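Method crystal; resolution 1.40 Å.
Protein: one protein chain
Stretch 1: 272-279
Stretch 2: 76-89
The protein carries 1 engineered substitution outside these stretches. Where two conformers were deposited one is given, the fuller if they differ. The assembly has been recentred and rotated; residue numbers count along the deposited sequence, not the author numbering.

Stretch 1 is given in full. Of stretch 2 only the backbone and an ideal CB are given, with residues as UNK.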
# COMPACT_ATOMS: atom_id res chain seq x y z
N ASP A 272 -7.42 -0.62 12.08
CA ASP A 272 -8.15 -0.81 10.84
C ASP A 272 -9.60 -0.32 10.85
O ASP A 272 -10.06 0.25 9.84
CB ASP A 272 -8.22 -2.28 10.51
CG ASP A 272 -6.94 -2.94 10.02
OD1 ASP A 272 -5.85 -2.39 10.27
OD2 ASP A 272 -7.04 -4.01 9.42
N ALA A 273 -10.35 -0.60 11.92
CA ALA A 273 -11.76 -0.23 11.99
C ALA A 273 -11.98 1.28 12.16
O ALA A 273 -13.12 1.73 12.02
CB ALA A 273 -12.46 -1.00 13.10
N CYS A 274 -10.92 2.03 12.44
CA CYS A 274 -11.12 3.46 12.61
C CYS A 274 -10.61 4.25 11.38
O CYS A 274 -10.75 5.47 11.35
CB CYS A 274 -10.51 3.93 13.93
SG CYS A 274 -11.17 3.01 15.35
N MET A 275 -10.15 3.55 10.32
CA MET A 275 -9.80 4.15 9.04
C MET A 275 -10.96 4.08 8.08
O MET A 275 -11.72 3.11 8.09
CB MET A 275 -8.63 3.43 8.40
CG MET A 275 -7.39 3.52 9.19
SD MET A 275 -6.08 2.54 8.40
CE MET A 275 -4.65 3.44 9.09
N ASN A 276 -11.07 5.06 7.18
CA ASN A 276 -12.19 4.99 6.26
C ASN A 276 -12.08 5.92 5.04
O ASN A 276 -13.06 6.04 4.31
CB ASN A 276 -13.54 5.24 6.99
CG ASN A 276 -13.46 6.47 7.86
OD1 ASN A 276 -13.16 7.56 7.37
ND2 ASN A 276 -13.67 6.31 9.17
N LEU A 277 -10.89 6.53 4.76
CA LEU A 277 -10.79 7.29 3.52
C LEU A 277 -9.40 7.48 3.02
O LEU A 277 -8.39 7.47 3.77
CB LEU A 277 -11.46 8.71 3.59
CG LEU A 277 -10.59 9.84 4.18
CD1 LEU A 277 -11.19 11.22 3.82
CD2 LEU A 277 -10.46 9.74 5.69
N PHE A 278 -9.36 7.68 1.68
CA PHE A 278 -8.30 8.37 0.96
C PHE A 278 -8.86 9.72 0.61
O PHE A 278 -10.08 9.83 0.44
CB PHE A 278 -7.87 7.67 -0.34
CG PHE A 278 -7.06 6.40 -0.19
CD1 PHE A 278 -5.77 6.42 0.34
CD2 PHE A 278 -7.57 5.19 -0.66
CE1 PHE A 278 -5.01 5.25 0.41
CE2 PHE A 278 -6.81 4.02 -0.58
CZ PHE A 278 -5.55 4.06 -0.02
N THR A 279 -8.01 10.70 0.40
CA THR A 279 -8.52 11.98 -0.09
C THR A 279 -8.49 12.05 -1.62
O THR A 279 -7.80 11.26 -2.28
CB THR A 279 -7.71 13.16 0.44
OG1 THR A 279 -6.40 13.16 -0.14
CG2 THR A 279 -7.64 13.22 1.93
N UNK A 76 -13.03 -2.37 -2.13
CA UNK A 76 -13.88 -1.44 -1.41
C UNK A 76 -13.17 -0.13 -1.15
O UNK A 76 -13.67 0.95 -1.51
CB UNK A 76 -14.34 -2.06 -0.09
N UNK A 77 -11.95 -0.21 -0.56
CA UNK A 77 -11.28 1.02 -0.15
C UNK A 77 -10.84 1.89 -1.31
O UNK A 77 -10.86 3.13 -1.15
CB UNK A 77 -10.06 0.68 0.71
N UNK A 78 -10.43 1.29 -2.42
CA UNK A 78 -9.98 2.05 -3.60
C UNK A 78 -11.13 2.46 -4.53
O UNK A 78 -10.87 3.03 -5.60
CB UNK A 78 -8.97 1.22 -4.39
N UNK A 79 -12.38 2.21 -4.13
CA UNK A 79 -13.52 2.65 -4.95
C UNK A 79 -14.55 3.35 -4.05
O UNK A 79 -15.71 3.54 -4.47
CB UNK A 79 -14.16 1.47 -5.68
N UNK A 80 -14.14 3.76 -2.83
CA UNK A 80 -15.04 4.33 -1.82
C UNK A 80 -16.37 3.51 -1.72
O UNK A 80 -17.48 4.06 -1.65
CB UNK A 80 -15.34 5.79 -2.16
N UNK A 81 -16.21 2.18 -1.65
CA UNK A 81 -17.31 1.27 -1.45
C UNK A 81 -17.20 0.57 -0.11
O UNK A 81 -17.98 -0.35 0.16
CB UNK A 81 -17.37 0.24 -2.58
N UNK A 82 -16.30 1.05 0.76
CA UNK A 82 -16.20 0.53 2.14
C UNK A 82 -17.45 0.99 2.91
O UNK A 82 -17.75 2.18 2.90
CB UNK A 82 -14.92 1.01 2.83
N UNK A 83 -18.16 0.08 3.57
CA UNK A 83 -19.35 0.52 4.32
C UNK A 83 -19.02 1.55 5.39
O UNK A 83 -19.84 2.46 5.64
CB UNK A 83 -20.03 -0.68 4.97
N UNK A 84 -17.82 1.48 5.99
CA UNK A 84 -17.46 2.46 7.02
C UNK A 84 -17.13 3.85 6.44
O UNK A 84 -16.77 4.73 7.22
CB UNK A 84 -16.26 1.94 7.82
N UNK A 85 -17.36 4.10 5.12
CA UNK A 85 -17.26 5.46 4.53
C UNK A 85 -18.25 6.37 5.26
O UNK A 85 -18.01 7.58 5.40
CB UNK A 85 -17.55 5.44 3.03
N UNK A 86 -19.38 5.79 5.74
CA UNK A 86 -20.41 6.52 6.46
C UNK A 86 -19.85 7.11 7.76
O UNK A 86 -20.34 8.14 8.22
CB UNK A 86 -21.60 5.60 6.76
N UNK A 87 -18.75 6.49 8.32
CA UNK A 87 -18.07 6.93 9.55
C UNK A 87 -17.13 8.13 9.31
O UNK A 87 -16.68 8.72 10.30
CB UNK A 87 -17.27 5.77 10.14
N UNK A 88 -16.80 8.46 8.05
CA UNK A 88 -15.90 9.60 7.80
C UNK A 88 -16.56 10.86 8.37
O UNK A 88 -17.71 11.10 8.03
CB UNK A 88 -15.61 9.76 6.31
N UNK A 89 -15.91 11.65 9.28
CA UNK A 89 -16.58 12.88 9.77
C UNK A 89 -17.05 13.75 8.60
O UNK A 89 -16.34 13.85 7.60
CB UNK A 89 -15.64 13.68 10.67

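Position 76 lies on the last helical turn with nothing of stretch 1 within 5.5 Å of its CB, so almost any helix-compatible residue would suit; it is Glu76, whose carboxylate is satisfied elsewhere in the structure. At 77 the CB points sideways, 4.8 Å from Phe278 CE2, and small, polar or apolar side chains could all fit. The residue is Asp77; its backbone O meets the edge of the Phe278 ring, 3.9 Å from CD2.

Position 78 is the first to leave helical angles. Its CB points sideways, 5.2 Å from Phe278 CE2, and a long apolar or aromatic side chain could reach that ring. Phe78 does so: its CZ lies 3.6 Å from Phe278 CZ, and the rings meet obliquely, planes at 52° and centroids 4.9 Å apart, with Phe278 CE2 over one face of Phe78.

Position 79 is out of reach and undemanding; it is Arg79. At 80 phi and psi are both positive (45/47), a conformation that favours Gly, Asn or Asp, yet the carbonyl of Asn276 offers an acceptor to a long donor. The residue is Arg80, which keeps these angles and extends to that carbonyl, NH1 donating to Asn276 O at 2.9 Å. The same NH1 and the backbone N of Phe278 both donate to water 1.

Position 81, out of reach, is Met81. At 82 the CB points toward stretch 1 and the same carbonyl lies ahead, so a donor that reaches at least one atom further than Ser, such as Asn or Gln, is plausible. Asn82 ND2 donates to Asn276 O at 3.1 Å. Position 83, remote, is Ala83.

The CB of 84 faces Asn276 CB at 4.4 Å, with the carbonyls of Ala273 and Met275 nearby; a donor would seem the natural choice. The residue is instead Asp84. Its OD1 accepts from Asn82 ND2 at 2.8 Å, while OD2 sits 3.2 Å from Met275 O without a hydrogen bond, since both are acceptors; water 2 lies between OD2 and Ala273 O.

Positions 85 and 86 point away and tolerate many residues; they are Gln85 and Ala86. At 87 the CB is 3.8 Å from Asn276 ND2, suiting a small or polar side chain. Asn87 shares water 3 with that amide, its own ND2 also donating to the water.

At 88 the CB is 3.5 Å from Asn276 OD1, inviting Ser or Thr. Thr88 OG1 lies 2.7 Å from Asn276 OD1 and accepts from Arg80 NH2 at 2.8 Å. Position 89, with phi -52°, permits proline: Pro89.

Stretch 2 (76-89) EDFRRMNADQANTP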
# COMPACT_ATOMS: atom_id res chain seq x y z
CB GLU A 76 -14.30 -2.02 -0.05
CG GLU A 76 -15.27 -3.18 -0.16
CD GLU A 76 -15.68 -3.78 1.18
OE1 GLU A 76 -15.32 -3.22 2.25
OE2 GLU A 76 -16.35 -4.83 1.16
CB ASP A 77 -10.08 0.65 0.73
CG ASP A 77 -10.48 -0.02 2.06
OD1 ASP A 77 -11.70 -0.01 2.39
OD2 ASP A 77 -9.58 -0.50 2.78
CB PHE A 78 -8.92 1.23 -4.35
CG PHE A 78 -7.57 1.25 -3.69
CD1 PHE A 78 -7.27 0.38 -2.64
CD2 PHE A 78 -6.61 2.19 -4.07
CE1 PHE A 78 -6.04 0.47 -1.97
CE2 PHE A 78 -5.36 2.24 -3.41
CZ PHE A 78 -5.08 1.37 -2.38
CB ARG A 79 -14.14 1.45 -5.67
CG ARG A 79 -13.21 0.84 -6.72
CD ARG A 79 -13.91 -0.25 -7.52
NE ARG A 79 -14.42 -1.34 -6.70
CZ ARG A 79 -15.20 -2.31 -7.17
NH1 ARG A 79 -15.57 -2.31 -8.44
NH2 ARG A 79 -15.64 -3.27 -6.37
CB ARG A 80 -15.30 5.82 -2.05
CG ARG A 80 -15.85 6.46 -0.76
CD ARG A 80 -15.49 7.92 -0.52
NE ARG A 80 -16.01 8.38 0.77
CZ ARG A 80 -15.44 8.17 1.97
NH1 ARG A 80 -14.31 7.46 2.07
NH2 ARG A 80 -16.03 8.62 3.08
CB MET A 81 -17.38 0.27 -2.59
CG MET A 81 -17.82 0.93 -3.89
SD MET A 81 -17.74 -0.21 -5.26
CE MET A 81 -19.08 -1.24 -4.87
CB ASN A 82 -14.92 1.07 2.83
CG ASN A 82 -14.64 2.54 2.62
OD1 ASN A 82 -14.57 3.03 1.47
ND2 ASN A 82 -14.41 3.26 3.74
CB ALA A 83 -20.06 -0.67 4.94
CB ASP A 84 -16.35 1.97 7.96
CG ASP A 84 -15.01 1.59 7.35
OD1 ASP A 84 -14.80 1.84 6.14
OD2 ASP A 84 -14.16 1.02 8.08
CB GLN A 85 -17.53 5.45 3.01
CG GLN A 85 -18.94 5.05 2.51
CD GLN A 85 -19.99 6.12 2.68
OE1 GLN A 85 -19.72 7.31 2.56
NE2 GLN A 85 -21.21 5.72 3.00
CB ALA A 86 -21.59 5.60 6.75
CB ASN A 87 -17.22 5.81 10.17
CG ASN A 87 -17.93 4.58 10.67
OD1 ASN A 87 -19.16 4.50 10.68
ND2 ASN A 87 -17.14 3.60 11.10
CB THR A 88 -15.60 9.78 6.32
OG1 THR A 88 -15.13 8.55 5.78
CG2 THR A 88 -14.54 10.86 6.07
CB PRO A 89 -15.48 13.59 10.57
CG PRO A 89 -14.56 12.45 11.00
CD PRO A 89 -14.54 11.52 9.82
O HOH W 1 -12.03 7.07 0.32
O HOH W 2 -15.03 0.27 10.52
O HOH W 3 -14.13 3.56 10.23
O HOH W 4 -13.94 8.39 11.27
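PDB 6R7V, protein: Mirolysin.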